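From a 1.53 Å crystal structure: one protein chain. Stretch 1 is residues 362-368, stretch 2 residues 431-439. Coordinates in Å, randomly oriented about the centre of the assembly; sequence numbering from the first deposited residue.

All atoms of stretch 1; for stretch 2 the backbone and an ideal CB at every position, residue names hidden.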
# COMPACT_ATOMS: atom_id res chain seq x y z
N LYS A 362 -12.67 24.37 29.32
CA LYS A 362 -12.36 23.12 30.01
C LYS A 362 -13.47 22.08 29.89
O LYS A 362 -13.49 21.09 30.63
CB LYS A 362 -12.06 23.40 31.50
CG LYS A 362 -12.66 24.69 32.02
CD LYS A 362 -12.50 24.82 33.53
CE LYS A 362 -13.48 23.93 34.29
NZ LYS A 362 -13.61 24.34 35.72
N TYR A 363 -14.38 22.28 28.94
CA TYR A 363 -15.44 21.31 28.68
C TYR A 363 -15.42 20.91 27.21
O TYR A 363 -14.70 21.50 26.41
CB TYR A 363 -16.81 21.88 29.06
CG TYR A 363 -16.90 22.21 30.53
CD1 TYR A 363 -17.31 21.26 31.45
CD2 TYR A 363 -16.55 23.47 31.01
CE1 TYR A 363 -17.38 21.55 32.80
CE2 TYR A 363 -16.63 23.77 32.36
CZ TYR A 363 -17.04 22.80 33.25
OH TYR A 363 -17.12 23.09 34.59
N CYS A 364 -16.19 19.88 26.90
CA CYS A 364 -16.27 19.35 25.55
C CYS A 364 -17.75 19.24 25.19
O CYS A 364 -18.55 18.79 26.01
CB CYS A 364 -15.57 17.98 25.46
SG CYS A 364 -15.30 17.34 23.78
N LYS A 365 -18.11 19.69 24.00
CA LYS A 365 -19.46 19.48 23.50
C LYS A 365 -19.40 18.61 22.24
O LYS A 365 -18.43 18.69 21.48
CB LYS A 365 -20.16 20.81 23.22
CG LYS A 365 -19.46 21.70 22.21
CD LYS A 365 -20.21 23.02 22.02
CE LYS A 365 -19.49 23.92 21.03
NZ LYS A 365 -20.18 25.24 20.89
N PRO A 366 -20.42 17.77 22.04
CA PRO A 366 -20.35 16.90 20.87
C PRO A 366 -20.37 17.71 19.59
O PRO A 366 -20.95 18.81 19.54
CB PRO A 366 -21.60 16.02 21.00
CG PRO A 366 -22.50 16.76 21.92
CD PRO A 366 -21.61 17.50 22.86
N MET A 367 -19.71 17.19 18.58
CA MET A 367 -19.71 17.83 17.28
C MET A 367 -21.13 17.76 16.72
O MET A 367 -21.95 16.96 17.18
CB MET A 367 -18.70 17.17 16.35
CG MET A 367 -17.28 17.11 16.93
SD MET A 367 -15.96 17.05 15.69
CE MET A 367 -16.25 15.47 14.93
N ASN A 368 -21.41 18.60 15.73
CA ASN A 368 -22.70 18.62 15.07
C ASN A 368 -22.73 17.62 13.93
O ASN A 368 -21.99 17.77 12.96
CB ASN A 368 -23.02 20.02 14.55
CG ASN A 368 -23.19 21.04 15.67
OD1 ASN A 368 -23.75 20.75 16.72
ND2 ASN A 368 -22.69 22.25 15.44
N UNK A 431 -18.07 15.97 9.67
CA UNK A 431 -17.04 16.53 8.81
C UNK A 431 -16.24 17.63 9.51
O UNK A 431 -15.43 18.31 8.87
CB UNK A 431 -17.67 17.08 7.53
N UNK A 432 -16.46 17.78 10.82
CA UNK A 432 -15.78 18.77 11.66
C UNK A 432 -14.54 18.15 12.30
O UNK A 432 -14.60 17.02 12.76
CB UNK A 432 -16.72 19.31 12.74
N UNK A 433 -13.43 18.89 12.32
CA UNK A 433 -12.21 18.42 12.96
C UNK A 433 -12.39 18.40 14.48
O UNK A 433 -12.73 19.42 15.07
CB UNK A 433 -11.02 19.30 12.57
N UNK A 434 -12.16 17.23 15.11
CA UNK A 434 -12.39 17.15 16.56
C UNK A 434 -11.27 17.75 17.41
O UNK A 434 -10.11 17.76 16.99
CB UNK A 434 -12.58 15.69 16.96
N UNK A 435 -11.63 18.23 18.60
CA UNK A 435 -10.67 18.88 19.50
C UNK A 435 -10.61 18.21 20.86
O UNK A 435 -9.72 18.49 21.65
CB UNK A 435 -11.03 20.36 19.68
N UNK A 436 -11.59 17.36 21.15
CA UNK A 436 -11.66 16.68 22.43
C UNK A 436 -12.61 15.49 22.35
O UNK A 436 -13.27 15.27 21.34
CB UNK A 436 -12.11 17.65 23.53
N UNK A 437 -12.64 14.72 23.43
CA UNK A 437 -13.50 13.55 23.53
C UNK A 437 -14.30 13.59 24.83
O UNK A 437 -13.83 14.10 25.85
CB UNK A 437 -12.67 12.27 23.45
N UNK A 438 -15.52 13.07 24.77
CA UNK A 438 -16.39 12.95 25.93
C UNK A 438 -16.54 11.48 26.27
O UNK A 438 -16.85 10.68 25.39
CB UNK A 438 -17.75 13.60 25.67
N UNK A 439 -16.34 11.12 27.53
CA UNK A 439 -16.52 9.73 27.93
C UNK A 439 -17.99 9.35 28.00
O UNK A 439 -18.83 10.13 28.45
CB UNK A 439 -15.85 9.48 29.28

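Stretch 1 meets stretch 2 with a cysteine, a proline and a methionine, and the two strands, 363-366 and 436-439, cross at 84° rather than lying side by side. With no hydrogen bond passing directly between the stretches, side chains must carry the contact.

Position 431 turns its CB away from stretch 1 and finds nothing within 5.5 Å, so many residues would serve, small polar ones among them. It is S431; its backbone N donates to water 1, 3.0 Å from the water O.

Position 432 points toward stretch 1. Its ideal CB lies 3.8 Å from M367 SD and 5.5 Å from N368 O, an apolar neighbour beside a polar backbone. A valine could meet the sulfur, a serine could address the polar side, and a threonine combines both. T432 is deposited, with chi1 in m. Its CB sits 3.7 Å from M367 SD, while its OG1 holds two waters: water 1, whose O is 2.8 Å from OG1, donates to N368 O, and water 2, also with its O 2.8 Å from OG1, accepts from N368 N. The backbone contributes too, T432 O lying 3.1 Å from M367 CE.

Position 433 faces away, and stretch 1 asks little of it; V433 fills it.

Position 434 points sideways, with its ideal CB 3.9 Å from M367 SD. Phi of -79° and psi of 152° admit proline, and alanine or another modest apolar residue would also suit the sulfur. It is P434, whose CA and CB lie 3.7 and 3.9 Å from M367 SD.

Position 435 is sideways and beyond reach of stretch 1, so a polar or charged residue is acceptable. E435 makes its hydrogen bond elsewhere in the structure.

Position 436 is the most constrained. Its CB points toward C364, only 3.2 Å from SG, too tight for ordinary packing but natural for a disulfide. Cysteine is the clear reading, and C436 takes chi1 p to bring its SG 2.1 Å from C364 SG, with chi3 at 94°. This covalent bond pins the crossing strands where C364 CA and C436 CA are 6.2 Å apart.

Position 437 turns away, as strand alternation predicts; it is L437.

Position 438 turns back, its ideal CB 4.9 Å from C364 SG. That gap leaves room for valine, leucine, isoleucine or methionine. I438 spans it: CG1 lies 3.7 Å from C364 SG, and CD1 reaches P366 CD, also at 3.7 Å.

Position 439 is out of reach, so almost anything fits; H439 occupies it.

Stretch 2, residues 431-439: STVPECLIH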
# COMPACT_ATOMS: atom_id res chain seq x y z
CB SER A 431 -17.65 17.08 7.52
OG SER A 431 -18.54 18.14 7.80
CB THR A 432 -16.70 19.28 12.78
OG1 THR A 432 -17.89 19.84 12.22
CG2 THR A 432 -15.99 20.33 13.63
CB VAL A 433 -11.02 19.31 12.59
CG1 VAL A 433 -9.76 18.95 13.38
CG2 VAL A 433 -10.74 19.21 11.10
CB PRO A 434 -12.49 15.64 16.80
CG PRO A 434 -11.60 15.05 15.77
CD PRO A 434 -11.77 15.93 14.54
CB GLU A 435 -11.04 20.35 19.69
CG GLU A 435 -11.13 21.14 18.41
CD GLU A 435 -11.83 22.48 18.60
OE1 GLU A 435 -12.23 22.80 19.74
OE2 GLU A 435 -11.98 23.22 17.60
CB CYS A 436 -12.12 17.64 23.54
SG CYS A 436 -13.70 18.51 23.20
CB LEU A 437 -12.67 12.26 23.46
CG LEU A 437 -11.92 12.04 22.15
CD1 LEU A 437 -10.86 10.96 22.33
CD2 LEU A 437 -12.89 11.66 21.05
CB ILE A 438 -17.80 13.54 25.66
CG1 ILE A 438 -17.71 15.01 25.26
CG2 ILE A 438 -18.71 13.36 26.87
CD1 ILE A 438 -18.99 15.54 24.64
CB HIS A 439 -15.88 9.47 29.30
CG HIS A 439 -15.92 8.04 29.72
ND1 HIS A 439 -16.93 7.52 30.50
CD2 HIS A 439 -15.10 7.00 29.43
CE1 HIS A 439 -16.72 6.23 30.69
NE2 HIS A 439 -15.61 5.89 30.06
O HOH W 1 -19.61 17.70 11.51
O HOH W 2 -19.49 20.28 14.45
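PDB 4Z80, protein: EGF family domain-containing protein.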